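PDB 3BS0: TodX from Pseudomonas putida, which probably carries toluene and related aromatic hydrocarbons across the bacterial outer membrane, as a beta-barrel transporter of the FadL family. Local coordinates for residues 376-381 with 398-403; 53-58 with 418-423. All coordinates share one frame; numbering follows the deposited sequence.

Interaction 1: 376-381 with 398-403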
ATOM      1  N   ARG A 376      -8.161   7.630   9.458  1.00 56.62           N
ATOM      2  CA  ARG A 376      -7.840   7.091  10.771  1.00 56.88           C
ATOM      3  C   ARG A 376      -7.778   5.558  10.805  1.00 54.51           C
ATOM      4  O   ARG A 376      -8.343   4.887   9.945  1.00 53.22           O
ATOM      5  CB  ARG A 376      -8.878   7.587  11.779  1.00 60.43           C
ATOM      6  CG  ARG A 376      -8.900   9.102  11.979  1.00 64.44           C
ATOM      7  CD  ARG A 376     -10.074   9.512  12.866  1.00 68.05           C
ATOM      8  NE  ARG A 376      -9.897  10.829  13.471  1.00 70.59           N
ATOM      9  CZ  ARG A 376     -10.753  11.375  14.326  1.00 71.94           C
ATOM     10  NH1 ARG A 376     -11.855  10.721  14.677  1.00 72.42           N
ATOM     11  NH2 ARG A 376     -10.496  12.568  14.842  1.00 73.16           N
ATOM     12  N   HIS A 377      -7.094   5.024  11.818  1.00 50.81           N
ATOM     13  CA  HIS A 377      -6.940   3.587  12.007  1.00 47.11           C
ATOM     14  C   HIS A 377      -6.889   3.271  13.496  1.00 46.61           C
ATOM     15  O   HIS A 377      -6.233   3.978  14.247  1.00 46.12           O
ATOM     16  CB  HIS A 377      -5.625   3.112  11.396  1.00 46.34           C
ATOM     17  CG  HIS A 377      -5.496   3.381   9.936  1.00 45.17           C
ATOM     18  ND1 HIS A 377      -5.967   2.512   8.978  1.00 43.73           N
ATOM     19  CD2 HIS A 377      -4.979   4.439   9.266  1.00 46.07           C
ATOM     20  CE1 HIS A 377      -5.750   3.024   7.779  1.00 45.04           C
ATOM     21  NE2 HIS A 377      -5.152   4.194   7.925  1.00 43.32           N
ATOM     22  N   VAL A 378      -7.569   2.212  13.921  1.00 47.16           N
ATOM     23  CA  VAL A 378      -7.536   1.790  15.324  1.00 47.93           C
ATOM     24  C   VAL A 378      -7.034   0.348  15.329  1.00 47.14           C
ATOM     25  O   VAL A 378      -7.655  -0.544  14.755  1.00 43.13           O
ATOM     26  CB  VAL A 378      -8.917   1.823  15.986  1.00 49.88           C
ATOM     27  CG1 VAL A 378      -8.774   1.488  17.465  1.00 51.34           C
ATOM     28  CG2 VAL A 378      -9.551   3.180  15.806  1.00 50.20           C
ATOM     29  N   THR A 379      -5.914   0.126  15.998  1.00 49.00           N
ATOM     30  CA  THR A 379      -5.286  -1.185  16.027  1.00 50.20           C
ATOM     31  C   THR A 379      -5.213  -1.890  17.377  1.00 51.30           C
ATOM     32  O   THR A 379      -5.299  -1.263  18.431  1.00 52.87           O
ATOM     33  CB  THR A 379      -3.867  -1.066  15.482  1.00 50.33           C
ATOM     34  OG1 THR A 379      -3.081  -0.271  16.374  1.00 49.76           O
ATOM     35  CG2 THR A 379      -3.882  -0.369  14.155  1.00 51.07           C
ATOM     36  N   PHE A 380      -5.043  -3.208  17.315  1.00 52.22           N
ATOM     37  CA  PHE A 380      -4.925  -4.061  18.494  1.00 54.23           C
ATOM     38  C   PHE A 380      -3.860  -5.102  18.199  1.00 54.20           C
ATOM     39  O   PHE A 380      -3.795  -5.629  17.098  1.00 54.36           O
ATOM     40  CB  PHE A 380      -6.223  -4.815  18.787  1.00 54.86           C
ATOM     41  CG  PHE A 380      -7.274  -4.006  19.476  1.00 58.12           C
ATOM     42  CD1 PHE A 380      -7.722  -2.802  18.935  1.00 60.51           C
ATOM     43  CD2 PHE A 380      -7.888  -4.497  20.628  1.00 60.13           C
ATOM     44  CE1 PHE A 380      -8.777  -2.096  19.529  1.00 62.32           C
ATOM     45  CE2 PHE A 380      -8.941  -3.809  21.234  1.00 60.60           C
ATOM     46  CZ  PHE A 380      -9.389  -2.602  20.681  1.00 61.98           C
ATOM     47  N   GLY A 381      -3.043  -5.415  19.192  1.00 55.26           N
ATOM     48  CA  GLY A 381      -2.010  -6.406  18.991  1.00 55.55           C
ATOM     49  C   GLY A 381      -1.728  -7.251  20.215  1.00 55.02           C
ATOM     50  O   GLY A 381      -1.974  -6.840  21.346  1.00 54.25           O
ATOM     51  N   PHE A 398      -7.906  -1.318  12.050  1.00 46.85           N
ATOM     52  CA  PHE A 398      -9.149  -0.935  11.390  1.00 45.26           C
ATOM     53  C   PHE A 398      -9.044   0.463  10.818  1.00 46.78           C
ATOM     54  O   PHE A 398      -8.887   1.434  11.560  1.00 46.42           O
ATOM     55  CB  PHE A 398     -10.327  -0.951  12.364  1.00 43.21           C
ATOM     56  CG  PHE A 398     -10.425  -2.189  13.206  1.00 42.46           C
ATOM     57  CD1 PHE A 398      -9.418  -2.527  14.101  1.00 43.89           C
ATOM     58  CD2 PHE A 398     -11.557  -2.980  13.160  1.00 43.37           C
ATOM     59  CE1 PHE A 398      -9.540  -3.627  14.939  1.00 43.75           C
ATOM     60  CE2 PHE A 398     -11.689  -4.090  14.000  1.00 44.16           C
ATOM     61  CZ  PHE A 398     -10.679  -4.408  14.886  1.00 41.99           C
ATOM     62  N   GLY A 399      -9.117   0.552   9.493  1.00 47.74           N
ATOM     63  CA  GLY A 399      -9.075   1.838   8.833  1.00 49.00           C
ATOM     64  C   GLY A 399     -10.477   2.389   8.957  1.00 50.47           C
ATOM     65  O   GLY A 399     -11.394   1.900   8.307  1.00 50.76           O
ATOM     66  N   LEU A 400     -10.650   3.387   9.816  1.00 52.44           N
ATOM     67  CA  LEU A 400     -11.964   3.987  10.031  1.00 53.26           C
ATOM     68  C   LEU A 400     -12.682   4.331   8.732  1.00 52.54           C
ATOM     69  O   LEU A 400     -12.092   4.868   7.785  1.00 51.04           O
ATOM     70  CB  LEU A 400     -11.836   5.223  10.924  1.00 54.90           C
ATOM     71  CG  LEU A 400     -11.344   4.845  12.323  1.00 56.89           C
ATOM     72  CD1 LEU A 400     -11.232   6.087  13.174  1.00 57.42           C
ATOM     73  CD2 LEU A 400     -12.308   3.846  12.966  1.00 56.59           C
ATOM     74  N   ARG A 401     -13.967   4.003   8.711  1.00 51.80           N
ATOM     75  CA  ARG A 401     -14.822   4.215   7.555  1.00 52.81           C
ATOM     76  C   ARG A 401     -15.250   5.657   7.332  1.00 52.27           C
ATOM     77  O   ARG A 401     -15.826   6.280   8.215  1.00 53.02           O
ATOM     78  CB  ARG A 401     -16.062   3.328   7.682  1.00 54.23           C
ATOM     79  CG  ARG A 401     -17.221   3.699   6.769  1.00 56.22           C
ATOM     80  CD  ARG A 401     -18.276   2.612   6.802  1.00 59.89           C
ATOM     81  NE  ARG A 401     -17.862   1.407   6.076  1.00 62.37           N
ATOM     82  CZ  ARG A 401     -18.165   1.158   4.804  1.00 63.83           C
ATOM     83  NH1 ARG A 401     -18.890   2.025   4.105  1.00 64.12           N
ATOM     84  NH2 ARG A 401     -17.747   0.040   4.225  1.00 64.64           N
ATOM     85  N   GLU A 402     -14.974   6.186   6.150  1.00 50.32           N
ATOM     86  CA  GLU A 402     -15.383   7.546   5.860  1.00 50.28           C
ATOM     87  C   GLU A 402     -16.248   7.595   4.602  1.00 49.93           C
ATOM     88  O   GLU A 402     -16.007   6.861   3.645  1.00 48.31           O
ATOM     89  CB  GLU A 402     -14.157   8.447   5.720  1.00 49.55           C
ATOM     90  CG  GLU A 402     -13.135   7.984   4.712  1.00 49.33           C
ATOM     91  CD  GLU A 402     -11.831   8.753   4.822  1.00 50.78           C
ATOM     92  OE1 GLU A 402     -11.082   8.564   5.822  1.00 45.92           O
ATOM     93  OE2 GLU A 402     -11.566   9.556   3.900  1.00 53.14           O
ATOM     94  N   ARG A 403     -17.281   8.437   4.640  1.00 51.52           N
ATOM     95  CA  ARG A 403     -18.200   8.619   3.513  1.00 53.06           C
ATOM     96  C   ARG A 403     -17.631   9.741   2.650  1.00 52.42           C
ATOM     97  O   ARG A 403     -16.714  10.434   3.073  1.00 52.91           O
ATOM     98  CB  ARG A 403     -19.609   8.993   4.011  1.00 54.05           C
ATOM     99  CG  ARG A 403     -20.558   7.808   4.348  1.00 58.84           C
ATOM    100  CD  ARG A 403     -20.163   7.038   5.616  1.00 64.13           C
ATOM    101  NE  ARG A 403     -21.316   6.442   6.307  1.00 68.03           N
ATOM    102  CZ  ARG A 403     -21.257   5.885   7.519  1.00 69.15           C
ATOM    103  NH1 ARG A 403     -20.103   5.838   8.174  1.00 69.84           N
ATOM    104  NH2 ARG A 403     -22.351   5.395   8.091  1.00 70.73           N
TER
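Leu400 lies against the aliphatic part of Arg376 where two antiparallel strands of the barrel wall meet, those of the hairpin formed by 376-385 and 390-405. Backbone bonds tie them: Leu400 N donates to Arg376 O over 2.8 Å, and Val378 N donates to Phe398 O, also over 2.8 Å. The return bond from Phe398 N to Val378 O is less sure, since the position of that oxygen is in doubt. Between these bonds His377 and Gly399 form a non-hydrogen-bonded pair, and Gly399 CA makes a CA-H...O contact of 3.3 Å with Arg376 O.

The apolar contacts gather on the face bearing Val378 and Phe398. With CD1 anti to CA (chi2 -180°), Leu400 sets this methyl 3.6 Å from Arg376 CD, while its CD2 approaches Val378 CG2 at 4.0 Å. Phe380 CD1 comes only within a long 4.5 Å of Phe398 CE1. The arginine chain runs on extended, carrying its guanidinium away to a cation-pi contact with Tyr356. An alanine in place of Leu400 would probably open a gap beside Val378 CG2 and let the methylenes of Arg376 turn more freely.

On the other face the His377 ring lies obliquely beside the backbone of Gly399, CE1 3.7 Å from Gly399 CA. Glycine suits this place because it puts no side chain in the way of the imidazole, which also touches Leu6 and Glu7 of the N-terminal segment. The contact is thus two-sided: apolar carbon, together with the arginine chain, on the surface, where it may face lipid, and a buried imidazole turned toward the N-terminal segment, while the main-chain bonds between the strands run between these two faces.

Interaction 2: 53-58 with 418-423; sequences VTTDIK and QSHSQI
Ile57 and His420 pack together where the FadL-type beta barrel closes on itself, strand 44-60 near the start of the chain pairing antiparallel with the final strand 417-433. Backbone bonds do most of the joining. Asp56 and Ser421 form one hydrogen-bonded pair, with Asp56 N to Ser421 O at 3.1 Å, and Lys58 and Ser419 form the next, with Ser419 N to Lys58 O at 2.8 Å. Toward Thr54 and Ile423 the bonds become long and weak.

The charged side chains of Asp56 and Lys58 share a face with the small Ser419 and Ser421, and both find partners beyond the pair: Asp56 bonds Ser70, and Lys58 forms a salt bridge with Glu66.

The other face is more closed. There Ile57 places CG2 3.8 Å from Gln418 CG, suiting a branched residue that must reach two neighbours, and CD1 lies over one face of the His420 ring. Thr55 CG2 comes within 4.1 Å of His420 CE1. In His420, chi1 of 164° sets CG anti to the backbone N, and chi2 of 42° turns the ring so that its edge meets Asp56 O, ND1 donating in the ring plane a weak bond of 3.5 Å.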
ATOM      1  N   VAL A  53      -5.470  -8.084   3.855  1.00 46.48           N
ATOM      2  CA  VAL A  53      -6.144  -6.797   3.813  1.00 47.18           C
ATOM      3  C   VAL A  53      -7.578  -6.842   3.297  1.00 49.05           C
ATOM      4  O   VAL A  53      -7.817  -6.778   2.095  1.00 50.16           O
ATOM      5  CB  VAL A  53      -5.358  -5.798   2.944  1.00 49.33           C
ATOM      6  CG1 VAL A  53      -5.996  -4.409   3.035  1.00 46.77           C
ATOM      7  CG2 VAL A  53      -3.890  -5.766   3.388  1.00 48.64           C
ATOM      8  N   THR A  54      -8.528  -6.940   4.221  1.00 50.05           N
ATOM      9  CA  THR A  54      -9.947  -6.956   3.887  1.00 50.58           C
ATOM     10  C   THR A  54     -10.328  -5.524   3.519  1.00 50.13           C
ATOM     11  O   THR A  54      -9.768  -4.580   4.062  1.00 49.28           O
ATOM     12  CB  THR A  54     -10.805  -7.367   5.111  1.00 52.49           C
ATOM     13  OG1 THR A  54     -10.510  -8.719   5.481  1.00 52.39           O
ATOM     14  CG2 THR A  54     -12.296  -7.223   4.793  1.00 53.43           C
ATOM     15  N   THR A  55     -11.274  -5.357   2.602  1.00 50.42           N
ATOM     16  CA  THR A  55     -11.719  -4.015   2.215  1.00 49.36           C
ATOM     17  C   THR A  55     -13.219  -3.948   1.977  1.00 50.41           C
ATOM     18  O   THR A  55     -13.783  -4.800   1.283  1.00 50.13           O
ATOM     19  CB  THR A  55     -11.026  -3.518   0.934  1.00 48.31           C
ATOM     20  OG1 THR A  55      -9.714  -3.036   1.253  1.00 48.00           O
ATOM     21  CG2 THR A  55     -11.839  -2.400   0.284  1.00 47.80           C
ATOM     22  N   ASP A  56     -13.874  -2.953   2.567  1.00 48.64           N
ATOM     23  CA  ASP A  56     -15.294  -2.816   2.327  1.00 48.98           C
ATOM     24  C   ASP A  56     -15.614  -1.471   1.687  1.00 46.56           C
ATOM     25  O   ASP A  56     -15.298  -0.400   2.220  1.00 43.92           O
ATOM     26  CB  ASP A  56     -16.107  -3.010   3.603  1.00 53.91           C
ATOM     27  CG  ASP A  56     -17.497  -3.546   3.310  1.00 59.58           C
ATOM     28  OD1 ASP A  56     -17.584  -4.563   2.584  1.00 62.79           O
ATOM     29  OD2 ASP A  56     -18.494  -2.968   3.793  1.00 62.84           O
ATOM     30  N   ILE A  57     -16.245  -1.550   0.524  1.00 44.09           N
ATOM     31  CA  ILE A  57     -16.603  -0.370  -0.231  1.00 41.72           C
ATOM     32  C   ILE A  57     -17.986  -0.479  -0.827  1.00 38.86           C
ATOM     33  O   ILE A  57     -18.381  -1.522  -1.334  1.00 38.84           O
ATOM     34  CB  ILE A  57     -15.610  -0.139  -1.383  1.00 43.27           C
ATOM     35  CG1 ILE A  57     -14.186  -0.069  -0.836  1.00 45.78           C
ATOM     36  CG2 ILE A  57     -15.946   1.140  -2.117  1.00 42.28           C
ATOM     37  CD1 ILE A  57     -13.142   0.211  -1.912  1.00 49.56           C
ATOM     38  N   LYS A  58     -18.727   0.611  -0.740  1.00 37.11           N
ATOM     39  CA  LYS A  58     -20.056   0.686  -1.321  1.00 36.59           C
ATOM     40  C   LYS A  58     -20.085   2.013  -2.091  1.00 35.13           C
ATOM     41  O   LYS A  58     -19.684   3.069  -1.568  1.00 30.49           O
ATOM     42  CB  LYS A  58     -21.142   0.694  -0.240  1.00 38.19           C
ATOM     43  CG  LYS A  58     -22.170  -0.405  -0.365  1.00 41.93           C
ATOM     44  CD  LYS A  58     -21.701  -1.651   0.379  1.00 48.07           C
ATOM     45  CE  LYS A  58     -22.795  -2.730   0.468  1.00 51.34           C
ATOM     46  NZ  LYS A  58     -24.015  -2.269   1.208  1.00 55.19           N
ATOM     47  N   GLN A 418     -19.558   7.361  -2.113  1.00 35.12           N
ATOM     48  CA  GLN A 418     -18.815   6.189  -1.704  1.00 36.03           C
ATOM     49  C   GLN A 418     -18.618   6.121  -0.204  1.00 37.16           C
ATOM     50  O   GLN A 418     -18.513   7.148   0.471  1.00 34.28           O
ATOM     51  CB  GLN A 418     -17.452   6.193  -2.389  1.00 37.18           C
ATOM     52  CG  GLN A 418     -16.768   4.836  -2.510  1.00 40.95           C
ATOM     53  CD  GLN A 418     -15.469   4.916  -3.316  1.00 43.36           C
ATOM     54  OE1 GLN A 418     -14.433   5.371  -2.818  1.00 45.21           O
ATOM     55  NE2 GLN A 418     -15.532   4.495  -4.573  1.00 42.47           N
ATOM     56  N   SER A 419     -18.579   4.893   0.306  1.00 38.92           N
ATOM     57  CA  SER A 419     -18.368   4.634   1.729  1.00 41.02           C
ATOM     58  C   SER A 419     -17.275   3.578   1.760  1.00 40.54           C
ATOM     59  O   SER A 419     -17.394   2.527   1.125  1.00 42.12           O
ATOM     60  CB  SER A 419     -19.660   4.132   2.380  1.00 42.28           C
ATOM     61  OG  SER A 419     -20.284   3.136   1.587  1.00 46.42           O
ATOM     62  N   HIS A 420     -16.216   3.845   2.510  1.00 40.56           N
ATOM     63  CA  HIS A 420     -15.081   2.932   2.518  1.00 39.81           C
ATOM     64  C   HIS A 420     -14.355   2.729   3.853  1.00 38.30           C
ATOM     65  O   HIS A 420     -13.880   3.687   4.470  1.00 39.19           O
ATOM     66  CB  HIS A 420     -14.122   3.430   1.414  1.00 38.66           C
ATOM     67  CG  HIS A 420     -12.741   2.884   1.492  1.00 36.11           C
ATOM     68  ND1 HIS A 420     -12.475   1.564   1.779  1.00 37.50           N
ATOM     69  CD2 HIS A 420     -11.543   3.475   1.289  1.00 37.41           C
ATOM     70  CE1 HIS A 420     -11.170   1.364   1.753  1.00 37.76           C
ATOM     71  NE2 HIS A 420     -10.582   2.509   1.455  1.00 37.71           N
ATOM     72  N   SER A 421     -14.275   1.473   4.284  1.00 36.96           N
ATOM     73  CA  SER A 421     -13.587   1.118   5.529  1.00 37.88           C
ATOM     74  C   SER A 421     -12.625  -0.026   5.232  1.00 38.12           C
ATOM     75  O   SER A 421     -12.691  -0.631   4.160  1.00 38.61           O
ATOM     76  CB  SER A 421     -14.591   0.692   6.616  1.00 38.70           C
ATOM     77  OG  SER A 421     -15.045  -0.638   6.440  1.00 38.23           O
ATOM     78  N   GLN A 422     -11.743  -0.338   6.173  1.00 38.75           N
ATOM     79  CA  GLN A 422     -10.775  -1.401   5.933  1.00 41.50           C
ATOM     80  C   GLN A 422     -10.151  -2.006   7.182  1.00 41.96           C
ATOM     81  O   GLN A 422      -9.692  -1.279   8.047  1.00 43.91           O
ATOM     82  CB  GLN A 422      -9.666  -0.857   5.048  1.00 42.04           C
ATOM     83  CG  GLN A 422      -8.726  -1.893   4.524  1.00 47.05           C
ATOM     84  CD  GLN A 422      -7.382  -1.304   4.143  1.00 51.03           C
ATOM     85  OE1 GLN A 422      -6.544  -1.005   5.011  1.00 51.91           O
ATOM     86  NE2 GLN A 422      -7.170  -1.118   2.842  1.00 49.91           N
ATOM     87  N   ILE A 423     -10.127  -3.338   7.254  1.00 43.15           N
ATOM     88  CA  ILE A 423      -9.536  -4.097   8.371  1.00 42.64           C
ATOM     89  C   ILE A 423      -8.154  -4.644   7.975  1.00 42.33           C
ATOM     90  O   ILE A 423      -7.861  -4.821   6.795  1.00 42.55           O
ATOM     91  CB  ILE A 423     -10.428  -5.306   8.765  1.00 42.29           C
ATOM     92  CG1 ILE A 423     -11.742  -4.821   9.394  1.00 42.56           C
ATOM     93  CG2 ILE A 423      -9.697  -6.203   9.731  1.00 39.86           C
ATOM     94  CD1 ILE A 423     -12.779  -5.925   9.585  1.00 33.26           C
TER

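Both contacts join neighbouring antiparallel strands of one barrel wall, and strand 390-405 of interaction 1 is itself paired with strand 417-433 of interaction 2. They differ in sequence span: interaction 1 joins the two arms of a hairpin, whereas interaction 2 brings together segments 360 residues apart. Each is partly buried, with a histidine on its more enclosed face. The surface chemistry diverges, being mostly apolar apart from Arg376 in interaction 1, but with serines and charges beside Ile423 in interaction 2. Arg401 bridges them: its NH2 lies 3.1 Å from Asp56 OD2 in a salt bridge, and its chain packs on Ser419 and Ser421, so its charge is met at the closing seam.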